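Local coordinates for protein glutathione reductase (Bartonella henselae, PDB 3O0H) that probably catalyses the NADPH-dependent reduction of glutathione disulfide to glutathione, using a bound FAD and a redox-active cysteine pair, at residues S175-L187 and A277-N289. Residues are numbered along the deposited sequence; the frame is centred on the assembly and turned at random.
Sequences SDLCLTSNEIFDL and ADRVMLATGRVPN. With FAD (flavin-adenine dinucleotide), chain H.
Over one face of the Arg286 guanidinium lies methyl C8M of FAD, offset toward the rim and 3.6 Å from Arg286 CZ; a water in plane at its edge accepts from Arg286 NH1 and donates to Asn182 OD1, and a second water links the same NH1 to Ser181 OG. Ser181 CB packs 3.7 Å from FAD C7M. At the far end, Leu187 CD2 lies near the edge of the Arg279 guanidinium, close to its plane, and Leu179 CD1 rests against Arg279 CB.

Between these ends the loop 175-187 pairs with strand 279-282, an edge strand of the four-stranded parallel sheet, through a single bridge. Leu179 N donates to Val280 O (2.9 Å, 164°) and Leu179 O accepts from Leu282 N (2.8 Å, 169°). Waters continue the pairing beyond both bonds, joining Leu177 O to Val280 N and Leu282 O to Ser181 N. On one side Cys178 CB abuts Leu282 CG at 3.6 Å. On the other, Met281 runs out extended with CG anti to the backbone N (chi1 -177°), which carries SD across Ile184 at about a right angle, 3.8 Å from Ile184 CG1, beside Phe206 of helix 201-212.

Thr180 OG1 accepts from Asn182 N in an ST turn, and Glu183 OE1 accepts from both Thr180 N and Thr180 OG1. Ser181, Arg286 and Asn289 belong to the FAD pocket, so the contact joins it to a sheet probably of the NADPH-binding Rossmann-type domain. Near-straight backbone bonds hold the loop there, whereas Arg286 reaches it through water and meets the flavin methyl by apolar contact.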
loop_
_atom_site.group_PDB
_atom_site.type_symbol
_atom_site.label_atom_id
_atom_site.label_comp_id
_atom_site.label_asym_id
_atom_site.label_seq_id
_atom_site.Cartn_x
_atom_site.Cartn_y
_atom_site.Cartn_z
ATOM N N SER B 175 39.371 -2.154 -11.932
ATOM C CA SER B 175 38.237 -1.712 -11.116
ATOM C C SER B 175 37.862 -0.288 -11.476
ATOM O O SER B 175 36.692 0.062 -11.408
ATOM C CB SER B 175 38.526 -1.790 -9.612
ATOM O OG SER B 175 39.703 -1.086 -9.294
ATOM N N ASP B 176 38.874 0.484 -11.870
ATOM C CA ASP B 176 38.739 1.900 -12.174
ATOM C C ASP B 176 38.006 2.162 -13.476
ATOM O O ASP B 176 37.506 3.268 -13.709
ATOM C CB ASP B 176 40.093 2.622 -12.132
ATOM C CG ASP B 176 41.170 2.037 -13.100
ATOM O OD1 ASP B 176 40.979 0.991 -13.764
ATOM O OD2 ASP B 176 42.265 2.661 -13.171
ATOM N N LEU B 177 37.898 1.125 -14.296
ATOM C CA LEU B 177 37.052 1.178 -15.476
ATOM C C LEU B 177 35.554 1.020 -15.160
ATOM O O LEU B 177 34.720 1.185 -16.052
ATOM C CB LEU B 177 37.456 0.079 -16.449
ATOM C CG LEU B 177 38.912 -0.022 -16.904
ATOM C CD1 LEU B 177 39.030 -1.305 -17.687
ATOM C CD2 LEU B 177 39.345 1.170 -17.743
ATOM N N CYS B 178 35.205 0.628 -13.937
ATOM C CA CYS B 178 33.820 0.366 -13.631
ATOM C C CYS B 178 33.135 1.587 -13.016
ATOM O O CYS B 178 33.775 2.440 -12.412
ATOM C CB CYS B 178 33.685 -0.802 -12.676
ATOM S SG CYS B 178 34.423 -2.342 -13.328
ATOM N N LEU B 179 31.818 1.605 -13.165
ATOM C CA LEU B 179 30.958 2.605 -12.573
ATOM C C LEU B 179 30.584 2.164 -11.179
ATOM O O LEU B 179 30.600 0.952 -10.875
ATOM C CB LEU B 179 29.651 2.679 -13.361
ATOM C CG LEU B 179 29.662 3.080 -14.834
ATOM C CD1 LEU B 179 28.327 2.657 -15.462
ATOM C CD2 LEU B 179 29.886 4.536 -15.040
ATOM N N THR B 180 30.209 3.134 -10.351
ATOM C CA THR B 180 29.537 2.836 -9.100
ATOM C C THR B 180 28.179 3.571 -9.046
ATOM O O THR B 180 27.781 4.257 -10.024
ATOM C CB THR B 180 30.396 3.266 -7.929
ATOM O OG1 THR B 180 30.393 4.695 -7.835
ATOM C CG2 THR B 180 31.853 2.720 -8.092
ATOM N N SER B 181 27.488 3.469 -7.898
ATOM C CA SER B 181 26.212 4.150 -7.738
ATOM C C SER B 181 26.431 5.653 -7.833
ATOM O O SER B 181 25.491 6.391 -8.156
ATOM C CB SER B 181 25.510 3.798 -6.398
ATOM O OG SER B 181 26.336 4.103 -5.313
ATOM N N ASN B 182 27.662 6.121 -7.584
ATOM C CA ASN B 182 27.984 7.536 -7.755
ATOM C C ASN B 182 27.896 8.029 -9.219
ATOM O O ASN B 182 27.725 9.244 -9.453
ATOM C CB ASN B 182 29.369 7.859 -7.194
ATOM C CG ASN B 182 29.376 7.992 -5.657
ATOM O OD1 ASN B 182 28.328 7.882 -4.991
ATOM N ND2 ASN B 182 30.558 8.253 -5.096
ATOM N N GLU B 183 28.033 7.118 -10.181
ATOM C CA GLU B 183 28.111 7.487 -11.609
ATOM C C GLU B 183 26.919 6.977 -12.419
ATOM O O GLU B 183 26.611 7.540 -13.457
ATOM C CB GLU B 183 29.400 6.946 -12.237
ATOM C CG GLU B 183 30.669 7.626 -11.732
ATOM C CD GLU B 183 31.138 7.047 -10.387
ATOM O OE1 GLU B 183 30.972 5.837 -10.124
ATOM O OE2 GLU B 183 31.644 7.826 -9.583
ATOM N N ILE B 184 26.223 5.978 -11.886
ATOM C CA ILE B 184 25.240 5.183 -12.603
ATOM C C ILE B 184 24.032 5.987 -13.107
ATOM O O ILE B 184 23.438 5.639 -14.141
ATOM C CB ILE B 184 24.762 3.968 -11.734
ATOM C CG1 ILE B 184 24.126 2.913 -12.594
ATOM C CG2 ILE B 184 23.732 4.425 -10.647
ATOM C CD1 ILE B 184 25.063 2.254 -13.605
ATOM N N PHE B 185 23.681 7.045 -12.391
ATOM C CA PHE B 185 22.515 7.859 -12.722
ATOM C C PHE B 185 22.758 8.771 -13.909
ATOM O O PHE B 185 21.785 9.309 -14.482
ATOM C CB PHE B 185 22.110 8.723 -11.519
ATOM C CG PHE B 185 21.661 7.920 -10.329
ATOM C CD1 PHE B 185 20.486 7.185 -10.374
ATOM C CD2 PHE B 185 22.417 7.885 -9.161
ATOM C CE1 PHE B 185 20.074 6.428 -9.277
ATOM C CE2 PHE B 185 22.008 7.103 -8.054
ATOM C CZ PHE B 185 20.847 6.420 -8.104
ATOM N N ASP B 186 24.035 9.002 -14.225
ATOM C CA ASP B 186 24.402 10.084 -15.118
ATOM C C ASP B 186 25.035 9.653 -16.433
ATOM O O ASP B 186 25.614 10.473 -17.117
ATOM C CB ASP B 186 25.298 11.057 -14.378
ATOM C CG ASP B 186 24.577 11.722 -13.213
ATOM O OD1 ASP B 186 23.369 12.003 -13.352
ATOM O OD2 ASP B 186 25.234 11.970 -12.174
ATOM N N LEU B 187 24.870 8.383 -16.781
ATOM C CA LEU B 187 25.321 7.861 -18.077
ATOM C C LEU B 187 24.895 8.789 -19.176
ATOM O O LEU B 187 23.770 9.253 -19.165
ATOM C CB LEU B 187 24.739 6.466 -18.333
ATOM C CG LEU B 187 25.165 5.420 -17.319
ATOM C CD1 LEU B 187 24.471 4.112 -17.593
ATOM C CD2 LEU B 187 26.672 5.286 -17.339
ATOM N N ALA B 277 30.188 -6.419 -21.872
ATOM C CA ALA B 277 29.046 -5.525 -21.676
ATOM C C ALA B 277 29.452 -4.115 -21.959
ATOM O O ALA B 277 30.606 -3.770 -21.775
ATOM C CB ALA B 277 28.525 -5.636 -20.216
ATOM N N ASP B 278 28.506 -3.279 -22.379
ATOM C CA ASP B 278 28.785 -1.872 -22.633
ATOM C C ASP B 278 29.266 -1.115 -21.381
ATOM O O ASP B 278 30.132 -0.260 -21.464
ATOM C CB ASP B 278 27.546 -1.169 -23.183
ATOM C CG ASP B 278 27.326 -1.398 -24.672
ATOM O OD1 ASP B 278 28.160 -2.075 -25.380
ATOM O OD2 ASP B 278 26.310 -0.819 -25.154
ATOM N N ARG B 279 28.691 -1.435 -20.226
ATOM C CA ARG B 279 29.087 -0.818 -18.956
ATOM C C ARG B 279 29.120 -1.900 -17.888
ATOM O O ARG B 279 28.457 -2.921 -18.016
ATOM C CB ARG B 279 28.094 0.251 -18.542
ATOM C CG ARG B 279 27.985 1.436 -19.484
ATOM C CD ARG B 279 29.255 2.300 -19.476
ATOM N NE ARG B 279 29.169 3.466 -20.358
ATOM C CZ ARG B 279 29.830 3.619 -21.515
ATOM N NH1 ARG B 279 30.619 2.664 -22.002
ATOM N NH2 ARG B 279 29.684 4.733 -22.221
ATOM N N VAL B 280 29.920 -1.655 -16.860
ATOM C CA VAL B 280 30.067 -2.541 -15.744
ATOM C C VAL B 280 29.878 -1.703 -14.467
ATOM O O VAL B 280 30.567 -0.703 -14.281
ATOM C CB VAL B 280 31.441 -3.174 -15.727
ATOM C CG1 VAL B 280 31.566 -4.097 -14.506
ATOM C CG2 VAL B 280 31.708 -3.927 -17.038
ATOM N N MET B 281 28.917 -2.086 -13.615
ATOM C CA MET B 281 28.708 -1.358 -12.360
ATOM C C MET B 281 29.080 -2.212 -11.177
ATOM O O MET B 281 28.661 -3.355 -11.079
ATOM C CB MET B 281 27.235 -0.945 -12.225
ATOM C CG MET B 281 26.904 -0.120 -10.985
ATOM S SD MET B 281 25.138 -0.174 -10.592
ATOM C CE MET B 281 25.156 0.837 -9.079
ATOM N N LEU B 282 29.859 -1.652 -10.259
ATOM C CA LEU B 282 30.177 -2.344 -9.028
ATOM C C LEU B 282 29.180 -1.931 -7.930
ATOM O O LEU B 282 29.015 -0.738 -7.645
ATOM C CB LEU B 282 31.591 -2.038 -8.590
ATOM C CG LEU B 282 32.695 -2.411 -9.596
ATOM C CD1 LEU B 282 33.982 -1.845 -9.105
ATOM C CD2 LEU B 282 32.817 -3.933 -9.858
ATOM N N ALA B 283 28.570 -2.920 -7.282
ATOM C CA ALA B 283 27.670 -2.678 -6.170
ATOM C C ALA B 283 28.032 -3.627 -5.051
ATOM O O ALA B 283 27.231 -4.478 -4.683
ATOM C CB ALA B 283 26.211 -2.901 -6.617
ATOM N N THR B 284 29.230 -3.481 -4.518
ATOM C CA THR B 284 29.849 -4.520 -3.688
ATOM C C THR B 284 29.973 -4.146 -2.208
ATOM O O THR B 284 30.598 -4.889 -1.420
ATOM C CB THR B 284 31.230 -4.862 -4.229
ATOM O OG1 THR B 284 32.010 -3.662 -4.310
ATOM C CG2 THR B 284 31.078 -5.483 -5.643
ATOM N N GLY B 285 29.373 -3.015 -1.831
ATOM C CA GLY B 285 29.259 -2.619 -0.415
ATOM C C GLY B 285 29.797 -1.207 -0.157
ATOM O O GLY B 285 30.643 -0.685 -0.930
ATOM N N ARG B 286 29.320 -0.621 0.939
ATOM C CA ARG B 286 29.748 0.680 1.413
ATOM C C ARG B 286 30.187 0.542 2.853
ATOM O O ARG B 286 29.576 -0.189 3.625
ATOM C CB ARG B 286 28.562 1.664 1.333
ATOM C CG ARG B 286 28.006 1.886 -0.083
ATOM C CD ARG B 286 26.644 2.603 -0.032
ATOM N NE ARG B 286 26.738 3.944 0.531
ATOM C CZ ARG B 286 27.228 5.017 -0.086
ATOM N NH1 ARG B 286 27.746 4.939 -1.310
ATOM N NH2 ARG B 286 27.218 6.201 0.539
ATOM N N VAL B 287 31.239 1.238 3.209
ATOM C CA VAL B 287 31.782 1.193 4.562
ATOM C C VAL B 287 31.792 2.617 5.168
ATOM O O VAL B 287 31.776 3.582 4.433
ATOM C CB VAL B 287 33.155 0.587 4.541
ATOM C CG1 VAL B 287 33.052 -0.924 4.176
ATOM C CG2 VAL B 287 34.103 1.346 3.554
ATOM N N PRO B 288 31.798 2.737 6.505
ATOM C CA PRO B 288 31.894 4.034 7.192
ATOM C C PRO B 288 33.036 4.881 6.659
ATOM O O PRO B 288 34.153 4.376 6.447
ATOM C CB PRO B 288 32.178 3.638 8.636
ATOM C CG PRO B 288 31.500 2.290 8.777
ATOM C CD PRO B 288 31.858 1.614 7.468
ATOM N N ASN B 289 32.735 6.157 6.398
ATOM C CA ASN B 289 33.662 7.094 5.787
ATOM C C ASN B 289 34.444 7.853 6.878
ATOM O O ASN B 289 34.087 8.969 7.250
ATOM C CB ASN B 289 32.872 8.070 4.917
ATOM C CG ASN B 289 33.740 9.073 4.204
ATOM O OD1 ASN B 289 34.960 8.892 4.048
ATOM N ND2 ASN B 289 33.101 10.137 3.720
HETATM P PA FAD H . 25.095 10.715 4.003
HETATM O O1A FAD H . 25.847 9.801 3.084
HETATM O O2A FAD H . 23.675 10.984 3.584
HETATM O O5B FAD H . 25.836 12.115 4.216
HETATM C C5B FAD H . 27.223 12.251 4.443
HETATM C C4B FAD H . 27.607 13.577 3.819
HETATM O O4B FAD H . 28.883 14.006 4.271
HETATM C C3B FAD H . 27.679 13.547 2.296
HETATM O O3B FAD H . 26.891 14.606 1.745
HETATM C C2B FAD H . 29.148 13.753 1.981
HETATM O O2B FAD H . 29.316 14.501 0.801
HETATM C C1B FAD H . 29.648 14.539 3.146
HETATM N N9A FAD H . 31.017 14.366 3.658
HETATM C C8A FAD H . 31.659 13.202 3.964
HETATM N N7A FAD H . 32.832 13.506 4.540
HETATM C C5A FAD H . 32.922 14.868 4.600
HETATM C C6A FAD H . 33.842 15.722 5.147
HETATM N N6A FAD H . 34.978 15.296 5.721
HETATM N N1A FAD H . 33.621 17.076 5.076
HETATM C C2A FAD H . 32.464 17.546 4.501
HETATM N N3A FAD H . 31.533 16.704 3.990
HETATM C C4A FAD H . 31.765 15.388 4.093
HETATM N N1 FAD H . 18.580 4.147 2.442
HETATM C C2 FAD H . 17.232 3.967 2.679
HETATM O O2 FAD H . 16.722 4.109 3.820
HETATM N N3 FAD H . 16.429 3.637 1.660
HETATM C C4 FAD H . 16.885 3.501 0.360
HETATM O O4 FAD H . 16.048 3.236 -0.512
HETATM C C4X FAD H . 18.246 3.681 0.110
HETATM N N5 FAD H . 18.762 3.579 -1.154
HETATM C C5X FAD H . 20.123 3.813 -1.343
HETATM C C6 FAD H . 20.626 3.687 -2.626
HETATM C C7 FAD H . 21.971 3.921 -2.881
HETATM C C7M FAD H . 22.470 3.785 -4.309
HETATM C C8 FAD H . 22.811 4.287 -1.847
HETATM C C8M FAD H . 24.289 4.509 -2.091
HETATM C C9 FAD H . 22.318 4.389 -0.552
HETATM C C9A FAD H . 20.964 4.145 -0.297
HETATM N N10 FAD H . 20.422 4.243 0.973
HETATM C C10 FAD H . 19.080 4.037 1.169
HETATM C "C1'" FAD H . 21.244 4.579 2.155
HETATM C "C2'" FAD H . 21.190 6.033 2.548
HETATM O "O2'" FAD H . 21.680 6.811 1.472
HETATM C "C3'" FAD H . 22.062 6.220 3.762
HETATM O "O3'" FAD H . 21.805 5.277 4.787
HETATM C "C4'" FAD H . 21.975 7.648 4.257
HETATM O "O4'" FAD H . 22.318 8.522 3.179
HETATM C "C5'" FAD H . 22.945 7.884 5.408
HETATM O "O5'" FAD H . 22.807 9.229 5.916
HETATM P P FAD H . 24.123 9.871 6.576
HETATM O O1P FAD H . 23.773 11.199 7.209
HETATM O O2P FAD H . 24.744 8.878 7.534
HETATM O O3P FAD H . 25.224 10.029 5.447
HETATM O O HOH W 1 31.995 0.588 -17.231
HETATM O O HOH W 2 27.921 1.269 -6.238
HETATM O O HOH W 3 27.408 2.875 -3.392
HETATM O O HOH W 4 28.472 7.626 -2.339
#